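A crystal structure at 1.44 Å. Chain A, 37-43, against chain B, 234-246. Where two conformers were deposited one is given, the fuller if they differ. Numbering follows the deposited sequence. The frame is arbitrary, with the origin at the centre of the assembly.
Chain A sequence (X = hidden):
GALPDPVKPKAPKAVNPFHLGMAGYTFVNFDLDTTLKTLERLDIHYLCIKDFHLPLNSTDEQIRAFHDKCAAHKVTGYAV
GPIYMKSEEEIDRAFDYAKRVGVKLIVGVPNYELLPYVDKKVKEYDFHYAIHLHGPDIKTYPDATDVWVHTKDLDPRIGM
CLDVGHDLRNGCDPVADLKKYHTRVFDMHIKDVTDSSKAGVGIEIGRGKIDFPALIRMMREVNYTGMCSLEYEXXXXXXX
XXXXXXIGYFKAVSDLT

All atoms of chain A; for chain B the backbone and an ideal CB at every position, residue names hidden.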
# COMPACT_ATOMS: atom_id res chain seq x y z
N LYS A 37 -5.40 -2.97 16.32
CA LYS A 37 -4.34 -2.00 16.20
C LYS A 37 -3.90 -1.84 14.72
O LYS A 37 -3.63 -0.72 14.24
CB LYS A 37 -3.18 -2.41 17.12
CG LYS A 37 -3.51 -2.02 18.56
CD LYS A 37 -2.51 -2.57 19.62
CE LYS A 37 -2.97 -2.21 21.07
NZ LYS A 37 -2.19 -3.01 22.09
N THR A 38 -3.83 -2.97 14.00
CA THR A 38 -3.46 -2.92 12.63
C THR A 38 -4.52 -2.19 11.83
O THR A 38 -4.19 -1.33 11.00
CB THR A 38 -3.17 -4.33 12.08
OG1 THR A 38 -2.24 -5.00 12.93
CG2 THR A 38 -2.71 -4.30 10.65
N LEU A 39 -5.80 -2.53 11.99
CA LEU A 39 -6.85 -1.79 11.27
C LEU A 39 -6.78 -0.29 11.57
O LEU A 39 -6.96 0.54 10.68
CB LEU A 39 -8.28 -2.31 11.60
CG LEU A 39 -8.79 -3.51 10.77
CD1 LEU A 39 -7.92 -4.72 10.88
CD2 LEU A 39 -10.21 -3.82 11.22
N GLU A 40 -6.63 0.05 12.82
CA GLU A 40 -6.57 1.44 13.27
C GLU A 40 -5.46 2.19 12.49
O GLU A 40 -5.66 3.28 11.97
CB GLU A 40 -6.33 1.54 14.78
CG GLU A 40 -6.37 2.88 15.38
CD GLU A 40 -6.32 2.79 16.90
OE1 GLU A 40 -5.60 1.93 17.43
OE2 GLU A 40 -6.97 3.61 17.59
N ARG A 41 -4.27 1.59 12.42
CA ARG A 41 -3.11 2.20 11.75
C ARG A 41 -3.38 2.32 10.21
O ARG A 41 -2.88 3.23 9.61
CB ARG A 41 -1.82 1.40 12.02
CG ARG A 41 -1.29 1.50 13.42
CD ARG A 41 0.11 0.83 13.52
NE ARG A 41 1.12 1.61 12.80
CZ ARG A 41 2.33 1.17 12.47
NH1 ARG A 41 2.71 -0.04 12.83
NH2 ARG A 41 3.19 1.92 11.82
N LEU A 42 -4.12 1.36 9.66
CA LEU A 42 -4.50 1.41 8.24
C LEU A 42 -5.71 2.25 7.90
O LEU A 42 -6.07 2.36 6.76
CB LEU A 42 -4.76 -0.00 7.71
CG LEU A 42 -3.62 -0.98 7.71
CD1 LEU A 42 -4.19 -2.43 7.54
CD2 LEU A 42 -2.63 -0.61 6.65
N ASP A 43 -6.30 2.91 8.90
CA ASP A 43 -7.53 3.71 8.70
C ASP A 43 -8.69 2.89 8.16
O ASP A 43 -9.49 3.35 7.35
CB ASP A 43 -7.25 4.92 7.82
CG ASP A 43 -8.35 6.00 7.87
OD1 ASP A 43 -8.99 6.19 8.94
OD2 ASP A 43 -8.58 6.68 6.82
N UNK B 234 7.48 8.99 9.32
CA UNK B 234 6.42 8.82 10.30
C UNK B 234 6.62 7.46 10.95
O UNK B 234 7.09 6.52 10.29
CB UNK B 234 5.03 8.94 9.66
N UNK B 235 6.34 7.31 12.24
CA UNK B 235 6.43 6.05 12.96
C UNK B 235 7.80 5.37 12.78
O UNK B 235 7.90 4.18 12.51
CB UNK B 235 5.32 5.11 12.49
N UNK B 236 8.88 6.16 12.82
CA UNK B 236 10.17 5.68 12.37
C UNK B 236 10.76 4.55 13.23
O UNK B 236 11.67 3.87 12.77
CB UNK B 236 11.15 6.85 12.33
N UNK B 237 10.25 4.33 14.45
CA UNK B 237 10.64 3.16 15.23
C UNK B 237 9.90 1.87 14.83
O UNK B 237 10.29 0.77 15.27
CB UNK B 237 10.40 3.44 16.71
N UNK B 238 8.81 1.99 14.06
CA UNK B 238 8.04 0.84 13.55
C UNK B 238 7.27 1.23 12.28
O UNK B 238 6.06 1.31 12.30
CB UNK B 238 7.07 0.33 14.62
N UNK B 239 8.02 1.51 11.20
CA UNK B 239 7.43 2.19 10.05
C UNK B 239 6.81 1.28 8.96
O UNK B 239 6.32 1.75 7.91
CB UNK B 239 8.51 3.06 9.40
N UNK B 240 6.96 -0.04 9.16
CA UNK B 240 6.76 -1.02 8.10
C UNK B 240 5.35 -0.89 7.48
O UNK B 240 5.20 -0.88 6.22
CB UNK B 240 6.97 -2.43 8.65
N UNK B 241 4.34 -0.80 8.32
CA UNK B 241 2.99 -0.72 7.82
C UNK B 241 2.74 0.52 6.94
O UNK B 241 2.06 0.47 5.92
CB UNK B 241 2.02 -0.73 9.00
N UNK B 242 3.34 1.64 7.34
CA UNK B 242 3.22 2.89 6.61
C UNK B 242 4.04 2.93 5.33
O UNK B 242 3.61 3.47 4.31
CB UNK B 242 3.64 4.05 7.51
N UNK B 243 5.24 2.37 5.41
CA UNK B 243 6.10 2.19 4.23
C UNK B 243 5.32 1.40 3.17
O UNK B 243 5.16 1.82 2.02
CB UNK B 243 7.40 1.47 4.60
N UNK B 244 4.73 0.29 3.58
CA UNK B 244 4.06 -0.63 2.60
C UNK B 244 2.79 -0.05 2.03
O UNK B 244 2.59 -0.10 0.83
CB UNK B 244 3.73 -1.97 3.26
N UNK B 245 2.00 0.64 2.88
CA UNK B 245 0.81 1.32 2.35
C UNK B 245 1.21 2.39 1.36
O UNK B 245 0.62 2.54 0.29
CB UNK B 245 -0.02 1.94 3.48
N UNK B 246 2.26 3.17 1.68
CA UNK B 246 2.67 4.24 0.81
C UNK B 246 3.15 3.70 -0.55
O UNK B 246 2.86 4.29 -1.62
CB UNK B 246 3.77 5.06 1.48

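Position 234 points its CA-to-CB bond toward chain A, but nothing of that stretch lies within 5.5 Å of the ideal CB. Many side chains would suit. It is Lys B234, extended, with NZ bonded elsewhere in the structure.

Position 235 has positive phi (52/41), which favours Gly, Asn or Asp. Its CB points toward chain A and lies 3.9 Å from Arg A41 NH2. A short acid or amide would suit that donor. The residue is Asp B235. Its OD2 forms a salt bridge with Arg A41 NH2 at 3.4 Å, the hydrogen bond within it being weak. Two waters also bridge the pair: water 3 joins Asp B235 OD2 to Arg A41 NE, and water 2 joins the same oxygen, more weakly, to NH2.

Positions 236 and 237 are mid-turn and out of reach. Chain A sets no preference here, nor at 240, 243, 244 or 246. They are Met B236, modelled as selenomethionine, and Lys B237.

Position 238 closes the type I turn. Its CB points toward chain A, 4.7 Å from Arg A41 NH1, so Asp, Asn, Ser or Glu could serve. It is Asp B238. Arg A41 NH2 donates to the backbone Asp B238 O at 3.0 Å, a bond open to almost any residue. The carboxylate adds a long salt bridge, Arg A41 NH1 to Asp B238 OD2 at 3.7 Å. Water 1 accepts from NH1 and donates to Asp B238 OD1.

Position 239 points away, with phi -90, just before the helix. Proline is compatible, among others; Pro B239 is found.

Position 240 points sideways. It is Phe B240, whose ring leads away.

Position 241 points toward chain A. Its CB is 4.0 Å from Arg A41 NH1 and 5.2 Å from Leu A42 CD2. Leu, Ile or Met would suit this mainly apolar surface. It is Leu B241. Its CB covers one face of the guanidinium, CD2 lies 3.5 Å from Arg A41 CB, and CG lies 3.9 Å from Leu A42 CD2.

Position 242 points sideways, its ideal CB 4.8 Å from Arg A41 NH2. A small residue is reasonable; it is Gly B242.

Positions 243 and 244 are out of reach: Ile B243 and Ala B244.

Position 245 points toward chain A, its ideal CB 4.8 Å from Leu A42 CD2. An apolar or long side chain would fit. Glu B245 is extended, with OE1 3.9 Å from Leu A42 CD2; its carboxylate is bonded elsewhere.

Position 246 is out of reach. Ser B246 OG bonds back to Gly B242 O at 2.8 Å.

Chain B (234-246) KDMKDPFLGIAES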
# COMPACT_ATOMS: atom_id res chain seq x y z
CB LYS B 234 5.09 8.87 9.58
CG LYS B 234 3.87 8.46 10.45
CD LYS B 234 2.57 8.73 9.79
CE LYS B 234 1.34 8.26 10.63
NZ LYS B 234 0.06 8.73 9.98
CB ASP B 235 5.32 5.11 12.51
CG ASP B 235 3.94 5.60 12.89
OD1 ASP B 235 3.77 6.30 13.92
OD2 ASP B 235 2.99 5.28 12.15
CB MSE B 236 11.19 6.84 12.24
CG MSE B 236 10.74 7.91 11.26
SE MSE B 236 12.13 9.10 10.75
CE MSE B 236 12.94 7.95 9.44
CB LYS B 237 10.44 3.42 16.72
CG LYS B 237 11.32 4.52 17.21
CD LYS B 237 11.03 4.88 18.69
CE LYS B 237 9.89 5.87 18.83
NZ LYS B 237 10.39 7.31 18.78
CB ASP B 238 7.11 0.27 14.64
CG ASP B 238 6.39 -1.00 14.23
OD1 ASP B 238 6.78 -1.61 13.22
OD2 ASP B 238 5.40 -1.37 14.91
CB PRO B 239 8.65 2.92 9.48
CG PRO B 239 9.81 1.96 9.73
CD PRO B 239 9.51 1.49 11.13
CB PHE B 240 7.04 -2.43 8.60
CG PHE B 240 8.45 -2.57 9.07
CD1 PHE B 240 9.48 -2.79 8.18
CD2 PHE B 240 8.76 -2.38 10.42
CE1 PHE B 240 10.80 -2.85 8.65
CE2 PHE B 240 10.07 -2.43 10.88
CZ PHE B 240 11.08 -2.69 9.99
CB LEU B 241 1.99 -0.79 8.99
CG LEU B 241 0.60 -1.34 8.73
CD1 LEU B 241 0.58 -2.87 8.59
CD2 LEU B 241 -0.26 -0.86 9.87
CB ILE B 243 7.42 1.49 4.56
CG1 ILE B 243 8.35 2.39 5.40
CG2 ILE B 243 8.09 1.10 3.25
CD1 ILE B 243 9.47 1.59 6.08
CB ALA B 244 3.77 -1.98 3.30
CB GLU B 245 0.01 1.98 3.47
CG GLU B 245 -1.24 2.72 2.98
CD GLU B 245 -2.08 3.37 4.08
OE1 GLU B 245 -1.91 2.96 5.27
OE2 GLU B 245 -2.92 4.22 3.70
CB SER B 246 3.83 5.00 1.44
OG SER B 246 3.50 5.71 2.61
O HOH W 1 4.75 -1.48 11.21
O HOH W 2 3.19 4.43 9.62
O HOH W 3 0.47 4.56 12.60
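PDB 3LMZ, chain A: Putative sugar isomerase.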